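PDB 2OX7: YopX protein domain-containing protein from Enterococcus faecalis, which is of unknown function but belongs to the YopX family and forms an assembly of four protein chains. Local coordinates for residues R8-D11 with E16-E19; T22-D27 with M31-T36; D55-F58 with E62-Y65. All coordinates share one frame; numbering follows the deposited sequence.

Contact 1: R8-D11 with E16-E19; sequences RAWD and EMLE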
loop_
_atom_site.group_PDB
_atom_site.type_symbol
_atom_site.label_atom_id
_atom_site.label_comp_id
_atom_site.label_asym_id
_atom_site.label_seq_id
_atom_site.Cartn_x
_atom_site.Cartn_y
_atom_site.Cartn_z
ATOM N N ARG A 8 13.514 -13.193 -16.364
ATOM C CA ARG A 8 14.333 -12.809 -17.535
ATOM C C ARG A 8 15.677 -12.304 -17.012
ATOM O O ARG A 8 15.810 -11.945 -15.831
ATOM C CB ARG A 8 13.652 -11.741 -18.400
ATOM C CG ARG A 8 13.526 -10.400 -17.710
ATOM C CD ARG A 8 12.738 -9.402 -18.524
ATOM N NE ARG A 8 12.767 -8.081 -17.864
ATOM C CZ ARG A 8 12.096 -7.020 -18.310
ATOM N NH1 ARG A 8 11.323 -7.150 -19.376
ATOM N NH2 ARG A 8 12.170 -5.858 -17.656
ATOM N N ALA A 9 16.687 -12.295 -17.884
ATOM C CA ALA A 9 18.031 -11.891 -17.479
ATOM C C ALA A 9 18.677 -11.015 -18.531
ATOM O O ALA A 9 18.558 -11.278 -19.729
ATOM C CB ALA A 9 18.911 -13.090 -17.233
ATOM N N TRP A 10 19.307 -9.950 -18.073
ATOM C CA TRP A 10 20.040 -9.057 -18.958
ATOM C C TRP A 10 21.471 -9.507 -18.832
ATOM O O TRP A 10 22.007 -9.553 -17.728
ATOM C CB TRP A 10 19.912 -7.623 -18.486
ATOM C CG TRP A 10 20.742 -6.624 -19.257
ATOM C CD1 TRP A 10 21.777 -5.872 -18.764
ATOM C CD2 TRP A 10 20.579 -6.243 -20.624
ATOM N NE1 TRP A 10 22.269 -5.052 -19.750
ATOM C CE2 TRP A 10 21.557 -5.259 -20.900
ATOM C CE3 TRP A 10 19.693 -6.626 -21.642
ATOM C CZ2 TRP A 10 21.679 -4.650 -22.155
ATOM C CZ3 TRP A 10 19.824 -6.052 -22.892
ATOM C CH2 TRP A 10 20.818 -5.057 -23.139
ATOM N N ASP A 11 22.053 -9.885 -19.968
ATOM C CA ASP A 11 23.467 -10.279 -20.038
ATOM C C ASP A 11 24.239 -9.004 -20.307
ATOM O O ASP A 11 24.110 -8.436 -21.376
ATOM C CB ASP A 11 23.640 -11.251 -21.198
ATOM C CG ASP A 11 25.078 -11.756 -21.360
ATOM O OD1 ASP A 11 26.036 -11.120 -20.856
ATOM O OD2 ASP A 11 25.209 -12.828 -21.998
ATOM N N GLU A 16 22.354 -8.423 -24.224
ATOM C CA GLU A 16 21.164 -9.075 -24.756
ATOM C C GLU A 16 20.224 -9.412 -23.575
ATOM O O GLU A 16 20.696 -9.670 -22.470
ATOM C CB GLU A 16 21.510 -10.381 -25.502
ATOM C CG GLU A 16 22.745 -10.340 -26.441
ATOM C CD GLU A 16 22.508 -9.588 -27.758
ATOM O OE1 GLU A 16 21.563 -9.954 -28.502
ATOM O OE2 GLU A 16 23.300 -8.655 -28.069
HETATM N N MSE A 17 18.917 -9.401 -23.828
HETATM C CA MSE A 17 17.919 -9.888 -22.851
HETATM C C MSE A 17 17.622 -11.345 -23.138
HETATM O O MSE A 17 17.297 -11.716 -24.261
HETATM C CB MSE A 17 16.619 -9.081 -22.919
HETATM C CG MSE A 17 15.604 -9.449 -21.822
HETATM SE SE MSE A 17 16.219 -8.759 -20.129
HETATM C CE MSE A 17 15.833 -6.813 -20.372
ATOM N N LEU A 18 17.701 -12.171 -22.112
ATOM C CA LEU A 18 17.361 -13.575 -22.231
ATOM C C LEU A 18 16.026 -13.809 -21.590
ATOM O O LEU A 18 15.850 -13.452 -20.418
ATOM C CB LEU A 18 18.399 -14.400 -21.486
ATOM C CG LEU A 18 19.848 -14.150 -21.916
ATOM C CD1 LEU A 18 20.756 -15.002 -21.047
ATOM C CD2 LEU A 18 20.050 -14.464 -23.389
ATOM N N GLU A 19 15.102 -14.440 -22.320
ATOM C CA GLU A 19 13.779 -14.702 -21.763
ATOM C C GLU A 19 13.683 -16.056 -21.098
ATOM O O GLU A 19 14.411 -16.993 -21.447
ATOM C CB GLU A 19 12.689 -14.562 -22.828
ATOM C CG GLU A 19 12.673 -13.214 -23.506
ATOM C CD GLU A 19 12.309 -12.069 -22.557
ATOM O OE1 GLU A 19 11.618 -12.302 -21.534
ATOM O OE2 GLU A 19 12.717 -10.925 -22.849
HETATM O O HOH W 1 11.510 -9.028 -21.603
#
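With CG anti to the backbone N (chi1 -174°) and bends at both later torsions, the selenomethionine Met17 curls its selenium back over the neighbouring strand, where SE lies 3.5 Å from Ala9 O. Arg8 instead sets CG between its backbone N and carbonyl carbon (chi1 67°) and then runs fully extended, so that its CD passes the same selenium at 3.9 Å and Met17 CE sits over one guanidinium face. Trp10 turns its ring across the partner backbone: CE3 comes within 3.3 Å of Glu16 O, and Glu16 N lies above one face near the rim. The backbones are joined by two backbone hydrogen bonds between Ala9 and Leu18, Leu18 N to Ala9 O being the shorter at 2.7 Å and nearly straight (178°), and by Asp11 N to Glu16 O at 2.9 Å. A water bridges the charged ends, accepting from Arg8 NH1 and donating to Glu19 OE2 at 2.6 Å; Arg8 NH2 has its own partners in Asp85 and Glu83 O. Asp11 OD1 accepts from Tyr13 N and Glu14 N. Ala9-Leu18 and Trp10-Met17 alternate between the ladder's faces; antiparallel pairing across the short 12-15 connection makes this a beta hairpin, bordering a three-stranded sheet.

Contact 2: T22-D27 with M31-T36; sequences TPLFDD and MIAIIT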
loop_
_atom_site.group_PDB
_atom_site.type_symbol
_atom_site.label_atom_id
_atom_site.label_comp_id
_atom_site.label_asym_id
_atom_site.label_seq_id
_atom_site.Cartn_x
_atom_site.Cartn_y
_atom_site.Cartn_z
ATOM N N THR A 22 16.079 -19.826 -15.817
ATOM C CA THR A 22 15.980 -20.328 -14.448
ATOM C C THR A 22 17.245 -19.960 -13.696
ATOM O O THR A 22 18.313 -20.492 -13.983
ATOM C CB THR A 22 15.779 -21.860 -14.418
ATOM O OG1 THR A 22 14.628 -22.196 -15.201
ATOM C CG2 THR A 22 15.563 -22.356 -12.991
ATOM N N PRO A 23 17.149 -19.018 -12.744
ATOM C CA PRO A 23 18.334 -18.594 -12.006
ATOM C C PRO A 23 18.665 -19.581 -10.887
ATOM O O PRO A 23 17.759 -20.112 -10.237
ATOM C CB PRO A 23 17.909 -17.235 -11.431
ATOM C CG PRO A 23 16.440 -17.365 -11.227
ATOM C CD PRO A 23 15.935 -18.298 -12.297
ATOM N N LEU A 24 19.956 -19.871 -10.697
ATOM C CA LEU A 24 20.359 -20.835 -9.666
ATOM C C LEU A 24 21.189 -20.136 -8.595
ATOM O O LEU A 24 22.184 -19.485 -8.906
ATOM C CB LEU A 24 21.132 -22.027 -10.283
ATOM C CG LEU A 24 20.364 -23.175 -10.965
ATOM C CD1 LEU A 24 19.431 -22.718 -12.060
ATOM C CD2 LEU A 24 21.348 -24.204 -11.563
ATOM N N PHE A 25 20.760 -20.256 -7.343
ATOM C CA PHE A 25 21.419 -19.568 -6.232
ATOM C C PHE A 25 22.047 -20.558 -5.275
ATOM O O PHE A 25 21.551 -21.680 -5.084
ATOM C CB PHE A 25 20.424 -18.693 -5.455
ATOM C CG PHE A 25 19.961 -17.503 -6.223
ATOM C CD1 PHE A 25 20.505 -16.257 -5.991
ATOM C CD2 PHE A 25 19.010 -17.644 -7.226
ATOM C CE1 PHE A 25 20.095 -15.148 -6.726
ATOM C CE2 PHE A 25 18.606 -16.542 -7.967
ATOM C CZ PHE A 25 19.157 -15.301 -7.721
ATOM N N ASP A 26 23.119 -20.143 -4.629
ATOM C CA ASP A 26 23.602 -20.949 -3.522
ATOM C C ASP A 26 22.736 -20.568 -2.315
ATOM O O ASP A 26 21.727 -19.871 -2.470
ATOM C CB ASP A 26 25.103 -20.735 -3.305
ATOM C CG ASP A 26 25.399 -19.495 -2.530
ATOM O OD1 ASP A 26 25.449 -19.601 -1.282
ATOM O OD2 ASP A 26 25.584 -18.423 -3.156
ATOM N N ASP A 27 23.107 -21.014 -1.122
ATOM C CA ASP A 27 22.322 -20.701 0.079
ATOM C C ASP A 27 22.656 -19.351 0.728
ATOM O O ASP A 27 22.003 -18.939 1.693
ATOM C CB ASP A 27 22.437 -21.841 1.086
ATOM C CG ASP A 27 21.865 -23.134 0.556
ATOM O OD1 ASP A 27 21.474 -23.170 -0.633
ATOM O OD2 ASP A 27 21.804 -24.116 1.323
HETATM N N MSE A 31 23.607 -15.572 -6.961
HETATM C CA MSE A 31 23.369 -16.329 -8.182
HETATM C C MSE A 31 24.696 -16.837 -8.727
HETATM O O MSE A 31 25.613 -16.048 -8.998
HETATM C CB MSE A 31 22.668 -15.503 -9.238
HETATM C CG MSE A 31 22.259 -16.319 -10.431
HETATM SE SE MSE A 31 21.376 -15.266 -11.792
HETATM C CE MSE A 31 22.559 -13.712 -11.869
ATOM N N ILE A 32 24.787 -18.155 -8.863
ATOM C CA ILE A 32 26.039 -18.791 -9.273
ATOM C C ILE A 32 25.911 -19.501 -10.620
ATOM O O ILE A 32 26.920 -19.869 -11.234
ATOM C CB ILE A 32 26.621 -19.710 -8.164
ATOM C CG1 ILE A 32 25.644 -20.845 -7.802
ATOM C CG2 ILE A 32 27.029 -18.870 -6.937
ATOM C CD1 ILE A 32 26.269 -21.975 -6.932
ATOM N N ALA A 33 24.677 -19.671 -11.093
ATOM C CA ALA A 33 24.438 -20.263 -12.410
ATOM C C ALA A 33 23.152 -19.754 -13.025
ATOM O O ALA A 33 22.289 -19.198 -12.337
ATOM C CB ALA A 33 24.414 -21.805 -12.328
ATOM N N ILE A 34 23.032 -19.966 -14.327
ATOM C CA ILE A 34 21.797 -19.698 -15.023
ATOM C C ILE A 34 21.540 -20.778 -16.064
ATOM O O ILE A 34 22.429 -21.132 -16.851
ATOM C CB ILE A 34 21.786 -18.253 -15.613
ATOM C CG1 ILE A 34 20.402 -17.878 -16.137
ATOM C CG2 ILE A 34 22.890 -18.046 -16.664
ATOM C CD1 ILE A 34 20.263 -16.372 -16.377
ATOM N N ILE A 35 20.336 -21.328 -16.024
ATOM C CA ILE A 35 19.856 -22.214 -17.078
ATOM C C ILE A 35 18.972 -21.418 -18.030
ATOM O O ILE A 35 17.938 -20.866 -17.615
ATOM C CB ILE A 35 19.051 -23.388 -16.486
ATOM C CG1 ILE A 35 19.954 -24.231 -15.565
ATOM C CG2 ILE A 35 18.439 -24.223 -17.608
ATOM C CD1 ILE A 35 19.256 -25.371 -14.832
ATOM N N THR A 36 19.372 -21.354 -19.298
ATOM C CA THR A 36 18.582 -20.654 -20.298
ATOM C C THR A 36 17.638 -21.578 -21.076
ATOM O O THR A 36 16.578 -21.128 -21.534
ATOM C CB THR A 36 19.459 -19.805 -21.249
ATOM O OG1 THR A 36 20.551 -20.599 -21.731
ATOM C CG2 THR A 36 20.033 -18.615 -20.516
HETATM O O HOH W 2 15.030 -22.649 -17.685
#
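Strands 22-25 and 31-35 run antiparallel, their axes 4.7 Å apart at closest approach and 149° between directions, and the ladder is interrupted by a classic beta bulge. Thr22 and Ile35 form a hydrogen-bonded pair, with Thr22 N to Ile35 O at 2.8 Å and almost straight. Leu24 N donates a hydrogen bond to Ala33 O (2.9 Å). On the return side Leu24 O receives two donors, Ile32 N at 2.9 Å and a weak, longer bond from Ala33 N. Because Ile32 and Ala33 both face Leu24, the register moves by one residue and Phe25 pairs with Met31.

The side chains sort onto two faces. On one, Leu24 CB meets Ala33 CB, and Leu24 CD1 touches Ile35 CD1 at 3.8 Å. On the other, the Phe25 ring lies against the start of the second strand: Met31 CB stands 4.0 Å from the ring centroid in a CH-pi contact, over the face but offset toward the rim. The Met31 chain, extended through chi2 (-179°), then carries SE past the ring, a Met-aromatic contact of oblique geometry, to Pro23 CB at 4.0 Å. At the turn, Ile32 CD1 packs on Asp26 CB, the two side chains crossing at about a right angle, while the Asp26 carboxylate accepts from Ser28 N and, weakly, from Ser30 N.

Strand 31-41 is central in its sheet: its other edge bonds to strand 46-56, at Ile34 with Asp55. The Pro23, Met31 and Ile34 face packs on Ile67 of strand 65-71, whereas Thr22 and Leu24 on the opposite face meet Leu24 and Phe38 of the second subunit.

Contact 3: D55-F58 with E62-Y65; sequences DTTF and EFPY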
loop_
_atom_site.group_PDB
_atom_site.type_symbol
_atom_site.label_atom_id
_atom_site.label_comp_id
_atom_site.label_asym_id
_atom_site.label_seq_id
_atom_site.Cartn_x
_atom_site.Cartn_y
_atom_site.Cartn_z
ATOM N N ASP A 55 25.070 -20.993 -18.120
ATOM C CA ASP A 55 26.332 -20.355 -17.781
ATOM C C ASP A 55 26.538 -20.426 -16.278
ATOM O O ASP A 55 25.571 -20.540 -15.522
ATOM C CB ASP A 55 26.362 -18.903 -18.249
ATOM C CG ASP A 55 27.774 -18.408 -18.509
ATOM O OD1 ASP A 55 28.731 -19.147 -18.175
ATOM O OD2 ASP A 55 27.940 -17.285 -19.048
ATOM N N THR A 56 27.786 -20.378 -15.830
ATOM C CA THR A 56 28.043 -20.409 -14.384
ATOM C C THR A 56 29.046 -19.343 -13.973
ATOM O O THR A 56 29.713 -18.747 -14.822
ATOM C CB THR A 56 28.466 -21.819 -13.832
ATOM O OG1 THR A 56 29.901 -21.925 -13.783
ATOM C CG2 THR A 56 27.874 -22.971 -14.656
ATOM N N THR A 57 29.144 -19.099 -12.672
ATOM C CA THR A 57 29.974 -18.020 -12.159
ATOM C C THR A 57 31.467 -18.374 -12.172
ATOM O O THR A 57 32.321 -17.500 -11.968
ATOM C CB THR A 57 29.538 -17.615 -10.736
ATOM O OG1 THR A 57 30.137 -16.359 -10.393
ATOM C CG2 THR A 57 29.922 -18.686 -9.712
ATOM N N PHE A 58 31.755 -19.660 -12.395
ATOM C CA PHE A 58 33.120 -20.171 -12.545
ATOM C C PHE A 58 33.863 -19.350 -13.595
ATOM O O PHE A 58 34.987 -18.899 -13.362
ATOM C CB PHE A 58 33.081 -21.641 -12.980
ATOM C CG PHE A 58 34.150 -22.508 -12.343
ATOM C CD1 PHE A 58 33.808 -23.448 -11.371
ATOM C CD2 PHE A 58 35.487 -22.392 -12.724
ATOM C CE1 PHE A 58 34.780 -24.252 -10.776
ATOM C CE2 PHE A 58 36.466 -23.184 -12.135
ATOM C CZ PHE A 58 36.110 -24.122 -11.160
ATOM N N GLU A 62 32.946 -11.366 -12.279
ATOM C CA GLU A 62 31.597 -11.005 -11.847
ATOM C C GLU A 62 30.598 -11.547 -12.862
ATOM O O GLU A 62 30.665 -11.228 -14.061
ATOM C CB GLU A 62 31.453 -9.485 -11.600
ATOM C CG GLU A 62 30.621 -8.688 -12.614
ATOM C CD GLU A 62 31.441 -8.118 -13.772
ATOM O OE1 GLU A 62 31.104 -8.404 -14.947
ATOM O OE2 GLU A 62 32.414 -7.371 -13.507
ATOM N N PHE A 63 29.706 -12.407 -12.376
ATOM C CA PHE A 63 28.693 -13.054 -13.195
ATOM C C PHE A 63 27.839 -11.964 -13.846
ATOM O O PHE A 63 27.202 -11.188 -13.145
ATOM C CB PHE A 63 27.860 -13.981 -12.315
ATOM C CG PHE A 63 27.113 -15.040 -13.071
ATOM C CD1 PHE A 63 27.745 -15.809 -14.046
ATOM C CD2 PHE A 63 25.767 -15.278 -12.800
ATOM C CE1 PHE A 63 27.046 -16.800 -14.739
ATOM C CE2 PHE A 63 25.065 -16.264 -13.486
ATOM C CZ PHE A 63 25.706 -17.032 -14.450
ATOM N N PRO A 64 27.865 -11.873 -15.190
ATOM C CA PRO A 64 27.336 -10.685 -15.874
ATOM C C PRO A 64 25.840 -10.764 -16.203
ATOM O O PRO A 64 25.419 -10.315 -17.263
ATOM C CB PRO A 64 28.137 -10.683 -17.171
ATOM C CG PRO A 64 28.272 -12.130 -17.495
ATOM C CD PRO A 64 28.397 -12.850 -16.164
ATOM N N TYR A 65 25.052 -11.344 -15.313
ATOM C CA TYR A 65 23.617 -11.506 -15.563
ATOM C C TYR A 65 22.832 -10.820 -14.460
ATOM O O TYR A 65 23.170 -10.957 -13.279
ATOM C CB TYR A 65 23.242 -12.978 -15.637
ATOM C CG TYR A 65 23.948 -13.728 -16.746
ATOM C CD1 TYR A 65 23.401 -13.816 -18.018
ATOM C CD2 TYR A 65 25.183 -14.347 -16.515
ATOM C CE1 TYR A 65 24.054 -14.506 -19.034
ATOM C CE2 TYR A 65 25.840 -15.037 -17.517
ATOM C CZ TYR A 65 25.280 -15.112 -18.773
ATOM O OH TYR A 65 25.939 -15.817 -19.769
#
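An ST turn lies at Thr56, where OG1 accepts from Phe58 N at 3.2 Å, and the same hydroxyl is bonded to Ser47 OG of the second subunit. Van der Waals contact across the segments is carried by the Phe63 ring, which packs on backbone atoms. A chi1 of -160° swings this ring away from its own backbone N and back toward the first segment, CE1 lying 3.3 Å from Thr56 O and CD1 lying 3.7 Å from Thr57 CA; both approach the ring obliquely. Thr57 OG1 adds a looser touch on Phe63 CB at 3.8 Å. Within the second segment, Tyr65 CD2 lies over the centre of the Phe63 ring, while Phe63 CD1 is at the Tyr65 edge, in its plane. Met31 and Ile34 of strand 31-41 also pack on Phe63. Polar contact is concentrated on Asp55, whose OD1 takes a weak bond from Thr56 N, whereas OD2 accepts from both Trp60 NE1 and the tyrosine hydroxyl, which probably stabilises the carboxylate as an anion. Carboxylate and tyrosine ring stand 82° apart, and Tyr65 OH donates to the anti lone pair of Asp55 OD2 at 2.6 Å.

From the N terminus the three contacts come in series, none nested within or crossing another. Contact 1 closes the four-residue connection of the first hairpin; the chain then passes directly into strand 21-25, and contact 2 closes a second hairpin, with three residues between its segments. After strand 46-56 has returned alongside strand 31-41, contact 3 closes the short loop between strands 46-56 and 65-71, with residues 59-61 between its segments. Strand 65-71 joins the sheet of contact 1, so contact 3 bridges the two sheets. Contacts 2 and 3 share backbone pairing, with a probable hydrogen bond between Ile32 O and Thr57 N at 2.8 Å, whereas contact 1 meets contact 2 through packing of Ala9 CB on Ile34 CD1 at 3.7 Å.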